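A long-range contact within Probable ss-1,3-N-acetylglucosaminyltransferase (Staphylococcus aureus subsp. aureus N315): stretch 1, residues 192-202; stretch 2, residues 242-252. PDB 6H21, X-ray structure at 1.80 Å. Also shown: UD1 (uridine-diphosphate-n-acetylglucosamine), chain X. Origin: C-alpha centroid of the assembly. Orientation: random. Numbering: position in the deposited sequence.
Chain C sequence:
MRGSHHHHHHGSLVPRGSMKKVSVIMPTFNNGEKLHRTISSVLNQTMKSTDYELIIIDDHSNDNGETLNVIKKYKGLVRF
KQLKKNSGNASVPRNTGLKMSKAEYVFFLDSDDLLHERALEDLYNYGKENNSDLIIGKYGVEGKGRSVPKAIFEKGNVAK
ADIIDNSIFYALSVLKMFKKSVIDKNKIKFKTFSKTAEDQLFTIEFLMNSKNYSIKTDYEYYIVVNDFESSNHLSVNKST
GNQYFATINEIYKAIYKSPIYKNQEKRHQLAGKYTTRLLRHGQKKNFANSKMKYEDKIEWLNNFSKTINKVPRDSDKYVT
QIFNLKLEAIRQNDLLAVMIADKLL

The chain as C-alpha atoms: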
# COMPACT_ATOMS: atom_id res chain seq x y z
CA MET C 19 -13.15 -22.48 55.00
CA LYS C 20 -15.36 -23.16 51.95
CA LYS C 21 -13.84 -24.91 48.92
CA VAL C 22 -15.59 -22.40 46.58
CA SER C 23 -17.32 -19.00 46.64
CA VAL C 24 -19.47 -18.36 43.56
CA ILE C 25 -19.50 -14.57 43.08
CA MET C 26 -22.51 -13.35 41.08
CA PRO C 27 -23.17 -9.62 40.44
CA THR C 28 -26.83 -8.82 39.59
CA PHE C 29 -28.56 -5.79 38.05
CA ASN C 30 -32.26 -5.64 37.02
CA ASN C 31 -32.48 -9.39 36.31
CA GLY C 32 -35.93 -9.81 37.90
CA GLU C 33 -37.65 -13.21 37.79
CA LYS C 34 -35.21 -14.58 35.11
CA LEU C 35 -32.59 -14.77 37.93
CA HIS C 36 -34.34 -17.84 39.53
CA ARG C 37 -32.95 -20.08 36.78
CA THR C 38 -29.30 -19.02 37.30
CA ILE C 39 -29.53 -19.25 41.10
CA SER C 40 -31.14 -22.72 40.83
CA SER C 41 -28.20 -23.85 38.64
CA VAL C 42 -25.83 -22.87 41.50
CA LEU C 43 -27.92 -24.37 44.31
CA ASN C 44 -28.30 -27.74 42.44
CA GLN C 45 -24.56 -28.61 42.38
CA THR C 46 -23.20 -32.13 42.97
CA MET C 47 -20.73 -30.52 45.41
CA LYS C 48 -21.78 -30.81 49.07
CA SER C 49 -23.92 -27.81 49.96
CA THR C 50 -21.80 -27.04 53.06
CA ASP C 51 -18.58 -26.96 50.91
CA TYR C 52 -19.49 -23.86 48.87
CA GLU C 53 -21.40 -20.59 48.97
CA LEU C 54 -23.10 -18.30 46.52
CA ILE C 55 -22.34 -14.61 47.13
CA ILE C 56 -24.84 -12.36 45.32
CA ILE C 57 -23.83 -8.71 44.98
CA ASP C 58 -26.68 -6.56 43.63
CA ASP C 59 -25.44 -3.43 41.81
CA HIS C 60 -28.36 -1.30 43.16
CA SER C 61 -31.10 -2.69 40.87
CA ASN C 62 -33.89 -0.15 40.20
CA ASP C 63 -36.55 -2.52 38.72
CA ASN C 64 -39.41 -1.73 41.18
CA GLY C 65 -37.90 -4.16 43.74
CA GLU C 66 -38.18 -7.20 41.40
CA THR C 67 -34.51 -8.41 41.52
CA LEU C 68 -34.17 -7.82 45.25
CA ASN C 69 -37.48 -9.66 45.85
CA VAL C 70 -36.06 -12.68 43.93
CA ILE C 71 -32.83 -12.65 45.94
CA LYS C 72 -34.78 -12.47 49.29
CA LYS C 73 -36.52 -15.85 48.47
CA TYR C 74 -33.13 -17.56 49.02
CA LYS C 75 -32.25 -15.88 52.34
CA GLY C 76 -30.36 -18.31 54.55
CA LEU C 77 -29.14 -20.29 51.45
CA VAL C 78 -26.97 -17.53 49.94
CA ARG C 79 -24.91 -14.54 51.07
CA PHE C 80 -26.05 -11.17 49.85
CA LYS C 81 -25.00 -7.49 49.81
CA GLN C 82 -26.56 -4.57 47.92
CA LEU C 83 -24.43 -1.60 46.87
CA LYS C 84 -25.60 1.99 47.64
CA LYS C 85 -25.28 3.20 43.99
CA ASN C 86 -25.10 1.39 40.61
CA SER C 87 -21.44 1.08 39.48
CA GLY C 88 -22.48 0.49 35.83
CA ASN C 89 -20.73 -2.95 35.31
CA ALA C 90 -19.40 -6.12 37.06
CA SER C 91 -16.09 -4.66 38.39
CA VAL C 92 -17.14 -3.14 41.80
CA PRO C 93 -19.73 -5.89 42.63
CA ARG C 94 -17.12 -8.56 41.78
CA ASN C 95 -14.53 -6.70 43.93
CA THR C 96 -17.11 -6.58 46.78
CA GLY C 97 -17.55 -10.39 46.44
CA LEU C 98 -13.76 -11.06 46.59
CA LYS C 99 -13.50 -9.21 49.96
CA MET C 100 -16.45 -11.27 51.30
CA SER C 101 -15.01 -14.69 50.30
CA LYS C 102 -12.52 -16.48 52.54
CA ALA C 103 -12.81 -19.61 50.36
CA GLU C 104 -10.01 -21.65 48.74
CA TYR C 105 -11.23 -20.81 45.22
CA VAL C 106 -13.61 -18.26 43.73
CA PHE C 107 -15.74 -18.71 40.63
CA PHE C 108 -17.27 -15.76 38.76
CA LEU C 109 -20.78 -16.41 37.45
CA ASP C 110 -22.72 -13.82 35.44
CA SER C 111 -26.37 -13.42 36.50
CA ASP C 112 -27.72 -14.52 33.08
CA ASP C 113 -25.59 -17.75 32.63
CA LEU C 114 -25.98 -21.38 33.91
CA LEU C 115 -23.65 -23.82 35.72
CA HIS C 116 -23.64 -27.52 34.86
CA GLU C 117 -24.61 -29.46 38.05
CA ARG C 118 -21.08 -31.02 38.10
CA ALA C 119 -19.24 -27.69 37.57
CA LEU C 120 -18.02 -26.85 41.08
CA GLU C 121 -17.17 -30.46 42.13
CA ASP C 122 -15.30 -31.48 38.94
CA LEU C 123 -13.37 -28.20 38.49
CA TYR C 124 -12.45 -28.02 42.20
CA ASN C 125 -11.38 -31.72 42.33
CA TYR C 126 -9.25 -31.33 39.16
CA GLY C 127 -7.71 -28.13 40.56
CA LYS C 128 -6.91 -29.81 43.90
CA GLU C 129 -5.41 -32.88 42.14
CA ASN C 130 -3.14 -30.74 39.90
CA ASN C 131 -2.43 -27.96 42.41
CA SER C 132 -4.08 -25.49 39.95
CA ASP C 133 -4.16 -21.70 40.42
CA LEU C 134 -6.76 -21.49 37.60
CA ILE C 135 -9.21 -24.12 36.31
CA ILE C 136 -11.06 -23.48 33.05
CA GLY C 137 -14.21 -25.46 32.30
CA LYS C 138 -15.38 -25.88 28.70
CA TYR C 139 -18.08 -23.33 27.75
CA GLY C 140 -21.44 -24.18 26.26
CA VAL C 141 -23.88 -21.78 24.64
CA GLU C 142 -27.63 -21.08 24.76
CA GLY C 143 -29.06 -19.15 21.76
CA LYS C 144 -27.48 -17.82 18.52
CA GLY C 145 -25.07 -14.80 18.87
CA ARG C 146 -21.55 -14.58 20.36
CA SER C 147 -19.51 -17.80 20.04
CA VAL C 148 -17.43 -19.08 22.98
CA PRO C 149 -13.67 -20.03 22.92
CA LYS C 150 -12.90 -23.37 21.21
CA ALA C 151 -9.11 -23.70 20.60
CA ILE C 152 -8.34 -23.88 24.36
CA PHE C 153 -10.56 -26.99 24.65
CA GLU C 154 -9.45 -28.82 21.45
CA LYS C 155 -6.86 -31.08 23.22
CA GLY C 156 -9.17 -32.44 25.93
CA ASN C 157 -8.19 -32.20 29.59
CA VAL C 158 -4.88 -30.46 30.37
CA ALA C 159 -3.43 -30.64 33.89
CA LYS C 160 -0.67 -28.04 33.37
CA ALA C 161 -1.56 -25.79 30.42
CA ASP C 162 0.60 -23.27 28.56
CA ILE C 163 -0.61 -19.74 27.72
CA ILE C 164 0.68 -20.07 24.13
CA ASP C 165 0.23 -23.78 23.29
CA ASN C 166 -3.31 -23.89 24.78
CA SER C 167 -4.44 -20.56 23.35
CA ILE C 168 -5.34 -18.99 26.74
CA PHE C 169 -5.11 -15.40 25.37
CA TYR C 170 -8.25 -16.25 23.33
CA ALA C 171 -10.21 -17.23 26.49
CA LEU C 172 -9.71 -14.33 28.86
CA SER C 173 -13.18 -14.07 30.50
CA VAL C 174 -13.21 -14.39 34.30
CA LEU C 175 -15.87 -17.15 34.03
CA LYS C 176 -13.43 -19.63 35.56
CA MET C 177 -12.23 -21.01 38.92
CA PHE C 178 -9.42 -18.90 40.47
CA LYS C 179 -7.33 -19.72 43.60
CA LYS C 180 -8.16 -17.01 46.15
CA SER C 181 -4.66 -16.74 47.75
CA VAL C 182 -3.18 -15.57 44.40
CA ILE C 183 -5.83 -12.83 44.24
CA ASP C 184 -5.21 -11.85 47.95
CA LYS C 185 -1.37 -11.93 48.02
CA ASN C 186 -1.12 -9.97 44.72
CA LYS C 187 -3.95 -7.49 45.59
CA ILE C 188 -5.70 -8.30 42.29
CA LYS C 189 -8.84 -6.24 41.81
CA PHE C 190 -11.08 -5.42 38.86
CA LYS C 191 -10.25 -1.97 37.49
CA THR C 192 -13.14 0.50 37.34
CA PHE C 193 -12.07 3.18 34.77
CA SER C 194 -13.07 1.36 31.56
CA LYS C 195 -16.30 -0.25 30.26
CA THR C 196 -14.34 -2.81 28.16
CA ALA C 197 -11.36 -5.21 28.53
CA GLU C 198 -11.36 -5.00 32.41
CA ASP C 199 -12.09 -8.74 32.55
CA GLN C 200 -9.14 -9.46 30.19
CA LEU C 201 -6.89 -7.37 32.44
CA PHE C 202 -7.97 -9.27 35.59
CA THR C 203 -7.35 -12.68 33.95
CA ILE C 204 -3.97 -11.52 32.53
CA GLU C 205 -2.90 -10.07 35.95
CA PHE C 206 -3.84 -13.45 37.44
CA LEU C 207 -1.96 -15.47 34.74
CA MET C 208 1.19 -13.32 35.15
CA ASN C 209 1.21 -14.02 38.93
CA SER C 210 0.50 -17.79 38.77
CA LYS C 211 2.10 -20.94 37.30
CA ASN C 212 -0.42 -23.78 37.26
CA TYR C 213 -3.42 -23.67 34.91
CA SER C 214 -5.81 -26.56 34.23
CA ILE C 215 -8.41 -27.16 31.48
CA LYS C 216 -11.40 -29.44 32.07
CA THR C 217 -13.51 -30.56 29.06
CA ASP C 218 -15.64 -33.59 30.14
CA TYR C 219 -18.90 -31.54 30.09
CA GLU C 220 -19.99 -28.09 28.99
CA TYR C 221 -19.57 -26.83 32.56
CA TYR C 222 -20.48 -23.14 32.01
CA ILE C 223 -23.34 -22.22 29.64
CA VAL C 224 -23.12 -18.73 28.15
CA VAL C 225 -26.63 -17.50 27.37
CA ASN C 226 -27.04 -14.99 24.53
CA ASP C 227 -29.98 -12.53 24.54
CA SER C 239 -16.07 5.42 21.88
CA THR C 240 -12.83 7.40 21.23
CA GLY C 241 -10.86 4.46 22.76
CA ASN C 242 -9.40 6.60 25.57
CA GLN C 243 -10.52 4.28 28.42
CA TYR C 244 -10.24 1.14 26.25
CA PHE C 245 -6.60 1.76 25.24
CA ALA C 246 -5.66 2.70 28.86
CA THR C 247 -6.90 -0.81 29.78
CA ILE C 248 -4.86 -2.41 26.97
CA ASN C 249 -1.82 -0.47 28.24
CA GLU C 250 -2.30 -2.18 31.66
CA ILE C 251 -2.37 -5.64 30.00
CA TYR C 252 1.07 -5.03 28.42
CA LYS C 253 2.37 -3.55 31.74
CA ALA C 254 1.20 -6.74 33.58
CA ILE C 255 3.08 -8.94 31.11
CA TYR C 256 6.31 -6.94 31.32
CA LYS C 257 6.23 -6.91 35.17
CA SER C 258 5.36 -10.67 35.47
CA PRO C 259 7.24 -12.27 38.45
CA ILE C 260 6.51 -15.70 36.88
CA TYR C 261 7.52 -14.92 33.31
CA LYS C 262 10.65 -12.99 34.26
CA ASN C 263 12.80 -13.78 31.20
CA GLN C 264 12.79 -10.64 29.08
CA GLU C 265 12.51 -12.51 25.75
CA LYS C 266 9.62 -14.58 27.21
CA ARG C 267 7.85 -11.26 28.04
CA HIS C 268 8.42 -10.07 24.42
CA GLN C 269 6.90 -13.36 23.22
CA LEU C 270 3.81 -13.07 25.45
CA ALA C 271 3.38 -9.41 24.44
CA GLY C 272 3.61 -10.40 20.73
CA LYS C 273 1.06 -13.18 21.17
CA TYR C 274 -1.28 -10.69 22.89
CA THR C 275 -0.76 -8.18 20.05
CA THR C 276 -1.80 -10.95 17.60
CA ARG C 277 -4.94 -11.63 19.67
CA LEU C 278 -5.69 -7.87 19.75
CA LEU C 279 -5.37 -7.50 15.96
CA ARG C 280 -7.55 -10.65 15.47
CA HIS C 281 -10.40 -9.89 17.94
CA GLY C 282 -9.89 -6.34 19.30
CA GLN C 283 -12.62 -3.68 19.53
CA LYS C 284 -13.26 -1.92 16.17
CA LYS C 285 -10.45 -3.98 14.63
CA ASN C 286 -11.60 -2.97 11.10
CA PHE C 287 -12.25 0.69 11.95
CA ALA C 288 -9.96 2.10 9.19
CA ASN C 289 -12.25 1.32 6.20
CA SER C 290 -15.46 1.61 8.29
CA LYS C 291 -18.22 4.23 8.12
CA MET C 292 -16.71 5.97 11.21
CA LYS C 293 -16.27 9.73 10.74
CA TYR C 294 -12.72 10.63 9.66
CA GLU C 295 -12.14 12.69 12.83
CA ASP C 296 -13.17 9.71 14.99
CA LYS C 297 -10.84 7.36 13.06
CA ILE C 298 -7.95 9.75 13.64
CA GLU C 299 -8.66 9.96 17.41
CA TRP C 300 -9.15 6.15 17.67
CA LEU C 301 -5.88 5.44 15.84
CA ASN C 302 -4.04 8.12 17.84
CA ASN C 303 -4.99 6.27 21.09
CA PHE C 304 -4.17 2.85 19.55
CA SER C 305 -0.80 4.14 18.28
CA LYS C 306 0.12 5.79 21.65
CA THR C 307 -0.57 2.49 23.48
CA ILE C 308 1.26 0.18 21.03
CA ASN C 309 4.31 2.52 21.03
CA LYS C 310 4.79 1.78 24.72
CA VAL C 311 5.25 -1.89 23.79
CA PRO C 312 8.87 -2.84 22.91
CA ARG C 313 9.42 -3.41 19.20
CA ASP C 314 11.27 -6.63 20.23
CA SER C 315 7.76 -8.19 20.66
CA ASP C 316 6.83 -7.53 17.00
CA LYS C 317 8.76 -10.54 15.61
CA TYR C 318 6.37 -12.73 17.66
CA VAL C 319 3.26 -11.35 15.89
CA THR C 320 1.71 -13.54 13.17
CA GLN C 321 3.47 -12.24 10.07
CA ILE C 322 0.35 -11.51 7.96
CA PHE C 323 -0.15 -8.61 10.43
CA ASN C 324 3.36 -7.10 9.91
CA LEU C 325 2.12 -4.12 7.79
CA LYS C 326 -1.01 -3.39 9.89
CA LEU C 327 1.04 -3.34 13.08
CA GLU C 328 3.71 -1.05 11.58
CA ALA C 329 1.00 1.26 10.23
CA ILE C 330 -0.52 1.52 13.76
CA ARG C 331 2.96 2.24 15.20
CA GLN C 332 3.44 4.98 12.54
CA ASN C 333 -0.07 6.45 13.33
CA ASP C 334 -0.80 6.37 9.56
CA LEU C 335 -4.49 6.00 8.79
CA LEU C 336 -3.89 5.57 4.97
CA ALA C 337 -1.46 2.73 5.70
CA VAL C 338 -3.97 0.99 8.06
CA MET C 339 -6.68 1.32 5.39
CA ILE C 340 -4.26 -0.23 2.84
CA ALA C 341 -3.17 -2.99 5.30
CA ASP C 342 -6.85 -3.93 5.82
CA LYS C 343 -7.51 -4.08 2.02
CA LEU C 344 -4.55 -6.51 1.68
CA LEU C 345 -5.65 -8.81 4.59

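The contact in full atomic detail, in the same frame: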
# COMPACT_ATOMS: atom_id res chain seq x y z
N THR C 192 -11.82 -0.12 37.36
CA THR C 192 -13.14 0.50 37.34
C THR C 192 -13.22 1.70 36.38
O THR C 192 -14.24 2.38 36.38
CB THR C 192 -13.49 1.00 38.75
OG1 THR C 192 -12.40 1.80 39.21
CG2 THR C 192 -13.75 -0.14 39.71
N PHE C 193 -12.17 1.95 35.58
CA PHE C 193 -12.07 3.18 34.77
C PHE C 193 -12.49 2.95 33.30
O PHE C 193 -12.62 3.91 32.52
CB PHE C 193 -10.65 3.77 34.86
CG PHE C 193 -9.52 2.87 34.44
CD1 PHE C 193 -9.24 2.64 33.10
CD2 PHE C 193 -8.69 2.28 35.39
CE1 PHE C 193 -8.19 1.82 32.72
CE2 PHE C 193 -7.64 1.46 35.00
CZ PHE C 193 -7.40 1.22 33.67
N SER C 194 -12.71 1.69 32.92
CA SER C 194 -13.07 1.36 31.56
C SER C 194 -14.28 0.43 31.52
O SER C 194 -14.45 -0.41 32.39
CB SER C 194 -11.89 0.74 30.85
OG SER C 194 -12.22 0.39 29.52
N LYS C 195 -15.09 0.56 30.46
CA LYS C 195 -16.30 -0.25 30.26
C LYS C 195 -15.95 -1.57 29.56
O LYS C 195 -16.73 -2.52 29.62
CB LYS C 195 -17.33 0.53 29.44
N THR C 196 -14.77 -1.63 28.92
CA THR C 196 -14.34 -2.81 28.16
C THR C 196 -12.91 -3.22 28.55
O THR C 196 -12.09 -2.40 29.05
CB THR C 196 -14.47 -2.57 26.66
OG1 THR C 196 -13.72 -1.40 26.30
CG2 THR C 196 -15.91 -2.37 26.22
N ALA C 197 -12.65 -4.52 28.34
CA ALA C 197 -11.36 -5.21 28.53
C ALA C 197 -10.92 -5.34 30.00
O ALA C 197 -9.85 -5.91 30.27
CB ALA C 197 -10.29 -4.54 27.70
N GLU C 198 -11.73 -4.89 30.97
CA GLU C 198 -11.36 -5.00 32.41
C GLU C 198 -11.21 -6.47 32.82
O GLU C 198 -10.38 -6.81 33.67
CB GLU C 198 -12.40 -4.38 33.34
CG GLU C 198 -12.73 -2.94 33.02
CD GLU C 198 -11.66 -1.94 33.43
OE1 GLU C 198 -10.46 -2.30 33.36
OE2 GLU C 198 -12.03 -0.81 33.84
N ASP C 199 -12.07 -7.32 32.26
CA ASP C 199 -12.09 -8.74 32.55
C ASP C 199 -10.81 -9.39 31.99
O ASP C 199 -10.17 -10.20 32.66
CB ASP C 199 -13.38 -9.39 32.03
CG ASP C 199 -14.63 -8.95 32.80
OD1 ASP C 199 -14.53 -8.00 33.59
OD2 ASP C 199 -15.69 -9.59 32.61
N GLN C 200 -10.42 -9.01 30.77
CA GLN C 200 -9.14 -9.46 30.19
C GLN C 200 -7.97 -9.09 31.11
O GLN C 200 -7.07 -9.90 31.34
CB GLN C 200 -8.88 -8.78 28.84
CG GLN C 200 -9.76 -9.25 27.70
CD GLN C 200 -9.31 -8.63 26.40
OE1 GLN C 200 -8.19 -8.86 25.93
NE2 GLN C 200 -10.17 -7.82 25.80
N LEU C 201 -7.98 -7.86 31.63
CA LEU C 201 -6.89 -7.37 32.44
C LEU C 201 -6.79 -8.18 33.74
O LEU C 201 -5.69 -8.53 34.14
CB LEU C 201 -7.09 -5.88 32.75
CG LEU C 201 -6.08 -5.28 33.72
CD1 LEU C 201 -4.66 -5.51 33.24
CD2 LEU C 201 -6.33 -3.80 33.94
N PHE C 202 -7.94 -8.48 34.36
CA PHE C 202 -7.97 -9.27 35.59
C PHE C 202 -7.38 -10.66 35.32
O PHE C 202 -6.53 -11.10 36.06
CB PHE C 202 -9.39 -9.36 36.15
CG PHE C 202 -9.49 -10.15 37.43
CD1 PHE C 202 -9.54 -11.53 37.40
CD2 PHE C 202 -9.51 -9.51 38.66
CE1 PHE C 202 -9.63 -12.26 38.57
CE2 PHE C 202 -9.59 -10.24 39.83
CZ PHE C 202 -9.65 -11.61 39.79
N ASN C 242 -10.24 6.04 24.52
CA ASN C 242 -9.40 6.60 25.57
C ASN C 242 -9.29 5.61 26.75
O ASN C 242 -8.17 5.24 27.15
CB ASN C 242 -9.95 7.95 26.04
CG ASN C 242 -8.85 8.92 26.39
OD1 ASN C 242 -7.94 8.58 27.14
ND2 ASN C 242 -8.92 10.13 25.84
N GLN C 243 -10.44 5.20 27.29
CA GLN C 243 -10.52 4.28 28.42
C GLN C 243 -10.08 2.88 27.97
O GLN C 243 -9.35 2.22 28.66
CB GLN C 243 -11.93 4.23 29.02
CG GLN C 243 -12.44 5.56 29.56
CD GLN C 243 -13.94 5.59 29.70
N TYR C 244 -10.55 2.46 26.79
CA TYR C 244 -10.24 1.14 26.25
C TYR C 244 -8.72 0.96 26.11
O TYR C 244 -8.16 -0.04 26.59
CB TYR C 244 -10.94 0.93 24.91
CG TYR C 244 -10.51 -0.31 24.17
CD1 TYR C 244 -10.73 -1.58 24.69
CD2 TYR C 244 -9.90 -0.22 22.93
CE1 TYR C 244 -10.34 -2.72 24.01
CE2 TYR C 244 -9.51 -1.35 22.23
CZ TYR C 244 -9.75 -2.61 22.76
OH TYR C 244 -9.38 -3.72 22.06
N PHE C 245 -8.04 1.94 25.50
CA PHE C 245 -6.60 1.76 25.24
C PHE C 245 -5.77 1.96 26.51
O PHE C 245 -4.67 1.42 26.59
CB PHE C 245 -6.13 2.62 24.05
CG PHE C 245 -6.53 2.02 22.72
CD1 PHE C 245 -6.05 0.78 22.34
CD2 PHE C 245 -7.43 2.67 21.89
CE1 PHE C 245 -6.43 0.20 21.13
CE2 PHE C 245 -7.80 2.09 20.68
CZ PHE C 245 -7.31 0.86 20.32
N ALA C 246 -6.30 2.67 27.52
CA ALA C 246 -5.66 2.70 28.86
C ALA C 246 -5.71 1.30 29.51
O ALA C 246 -4.79 0.92 30.23
CB ALA C 246 -6.32 3.73 29.75
N THR C 247 -6.77 0.54 29.26
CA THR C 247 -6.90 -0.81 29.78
C THR C 247 -5.90 -1.74 29.08
O THR C 247 -5.21 -2.52 29.74
CB THR C 247 -8.34 -1.31 29.69
OG1 THR C 247 -9.13 -0.42 30.49
CG2 THR C 247 -8.51 -2.71 30.21
N ILE C 248 -5.80 -1.61 27.75
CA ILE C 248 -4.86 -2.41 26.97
C ILE C 248 -3.43 -2.12 27.46
O ILE C 248 -2.63 -3.04 27.62
CB ILE C 248 -5.01 -2.16 25.45
CG1 ILE C 248 -6.42 -2.43 24.94
CG2 ILE C 248 -3.96 -2.93 24.67
CD1 ILE C 248 -6.91 -3.83 25.20
N ASN C 249 -3.12 -0.86 27.70
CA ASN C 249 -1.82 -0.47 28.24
C ASN C 249 -1.51 -1.27 29.52
O ASN C 249 -0.41 -1.71 29.70
CB ASN C 249 -1.73 1.05 28.48
CG ASN C 249 -0.36 1.48 28.95
OD1 ASN C 249 -0.21 2.02 30.05
ND2 ASN C 249 0.66 1.13 28.18
N GLU C 250 -2.50 -1.49 30.39
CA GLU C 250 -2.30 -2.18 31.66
C GLU C 250 -2.04 -3.68 31.43
O GLU C 250 -1.31 -4.30 32.20
CB GLU C 250 -3.49 -1.95 32.60
CG GLU C 250 -3.65 -0.49 33.02
CD GLU C 250 -2.55 0.08 33.90
OE1 GLU C 250 -2.03 -0.66 34.76
OE2 GLU C 250 -2.21 1.29 33.73
N ILE C 251 -2.61 -4.24 30.36
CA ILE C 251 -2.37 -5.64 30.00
C ILE C 251 -0.88 -5.83 29.68
O ILE C 251 -0.22 -6.73 30.22
CB ILE C 251 -3.30 -6.07 28.86
CG1 ILE C 251 -4.73 -6.27 29.40
CG2 ILE C 251 -2.78 -7.31 28.15
CD1 ILE C 251 -5.77 -6.32 28.32
N TYR C 252 -0.34 -4.97 28.80
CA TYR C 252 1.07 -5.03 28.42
C TYR C 252 1.99 -4.81 29.63
O TYR C 252 2.97 -5.53 29.77
CB TYR C 252 1.37 -4.01 27.32
CG TYR C 252 0.85 -4.42 25.98
CD1 TYR C 252 1.37 -5.52 25.32
CD2 TYR C 252 -0.17 -3.70 25.37
CE1 TYR C 252 0.92 -5.88 24.06
CE2 TYR C 252 -0.64 -4.06 24.12
CZ TYR C 252 -0.09 -5.15 23.46
OH TYR C 252 -0.52 -5.49 22.23
C1' UD1 X . -20.00 -9.75 28.64
C2' UD1 X . -18.90 -10.78 28.35
C3' UD1 X . -18.63 -11.62 29.60
C4' UD1 X . -18.31 -10.70 30.77
C5' UD1 X . -19.35 -9.59 30.94
C6' UD1 X . -18.97 -8.59 32.04
C7' UD1 X . -18.75 -11.58 26.02
C8' UD1 X . -19.28 -12.57 25.02
N2' UD1 X . -19.29 -11.64 27.24
O1' UD1 X . -21.18 -10.47 29.01
O3' UD1 X . -17.54 -12.53 29.35
O4' UD1 X . -18.26 -11.48 31.97
O5' UD1 X . -19.57 -8.88 29.70
O6' UD1 X . -17.66 -8.06 31.85
O7' UD1 X . -17.87 -10.78 25.74
N1 UD1 X . -23.82 -6.10 35.91
C2 UD1 X . -23.52 -5.32 37.04
N3 UD1 X . -23.77 -4.02 37.07
C4 UD1 X . -24.32 -3.40 36.03
C5 UD1 X . -24.63 -4.14 34.88
C6 UD1 X . -24.36 -5.51 34.83
O2 UD1 X . -23.01 -5.83 38.05
O4 UD1 X . -24.54 -2.18 36.12
C1B UD1 X . -23.49 -7.52 35.97
C2B UD1 X . -24.58 -8.43 35.42
O2' UD1 X . -25.62 -8.62 36.37
C3B UD1 X . -23.79 -9.70 35.12
C4B UD1 X . -22.40 -9.18 34.76
O4B UD1 X . -22.33 -7.81 35.20
O3B UD1 X . -23.71 -10.53 36.29
C5B UD1 X . -22.13 -9.21 33.27
O5B UD1 X . -23.26 -8.69 32.59
PA UD1 X . -23.91 -9.42 31.32
O1A UD1 X . -25.08 -8.58 30.93
O2A UD1 X . -24.05 -10.93 31.53
O3A UD1 X . -22.75 -9.17 30.27
PB UD1 X . -22.66 -9.91 28.86
O1B UD1 X . -22.70 -8.86 27.79
O2B UD1 X . -23.61 -11.09 28.75

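The contact joins a loop that turns into a helix, residues 192-202, to one face of a second helix, residues 242-252. The helix starting at Glu198 runs nearly parallel to its partner, their N-to-C directions differing by 10° and their axes approaching to 9.3 Å. The register follows the chain: Ser194 lies beside Gln243, Thr196 beside Tyr244, Ala197 beside Thr247, and Leu201 beside Ile251. No hydrogen bond crosses between the modelled atoms, so the 569 Å² of buried surface rests on close packing, and several of the polar groups involved, Ser194 OG and Thr247 OG1 among them, bond within their own stretch.

Thr247 covers the most surface and sits at the centre. Its CA-to-CB bond points toward the loop, and its m rotamer lets OG1 bond back to Gln243 O, one turn earlier, at 3.2 Å. This is a common way for a threonine to occupy a helical interface: the hydroxyl is paid for at home, and the methyl is free to pack. Thr247 CG2 lies 3.6 Å from Ala197 CB and 3.5 Å from Ala197 O, a carbonyl that also accepts the backbone bond from Leu201 N. Ser194 comes very close on the hydroxyl side, with its CB 3.0 Å from Thr247 OG1. The two hydroxyls, Ser194 OG and Thr247 OG1, are 3.3 Å apart but poorly angled, and do not hydrogen-bond; Ser194 OG instead donates to Thr196 O at 2.8 Å, bracing the loop.

Phe193 covers nearly as much. Its CB leaves sideways, but the p rotamer carries the ring to the helix, where CE1 approaches Ala246 CB at 4.0 Å and Thr247 OG1 at 3.3 Å. Glu250 CG meets the ring edge, 4.2 Å from Phe193 CZ, so the aliphatic part of an acidic side chain serves as packing surface. Phe193 is exposed and poorly ordered, and these distances deserve some latitude.

Leu201 carries the contact into the helical pair. In its t,p rotamer, Leu201 CD2 lies 3.6 Å from Glu250 CB and CD1 lies 3.8 Å from the same Glu250 CB, while CD1 also reaches Ile251 CG1 at 3.9 Å. Gln200 adds its own methylene, with CB 4.0 Å from Ile251 CD1.

Between these anchors, Ala197 occupies the N-cap position with a positive phi of 69°. Its small side chain points toward the partner helix and fits among Thr247, Tyr244 and Ile248, its CB lying 4.1 Å from Tyr244 CE1 and 4.3 Å from Ile248 CD1.

Glu198 tightens the loop from within: Ser194 N donates to Glu198 OE2 at 2.7 Å, tying the approach to the first turn of the helix. The other oxygen, Glu198 OE1, is buried by the contact and has no partner in the model; it lies 3.7 Å from Thr247 OG1. Next to it, the CA-to-CB bond of Asp199 points away from the partner helix, and its OD2 accepts a 2.6 Å hydrogen bond from O6' of the bound UD1. One short helical segment thus serves both the packing and the sugar nucleotide.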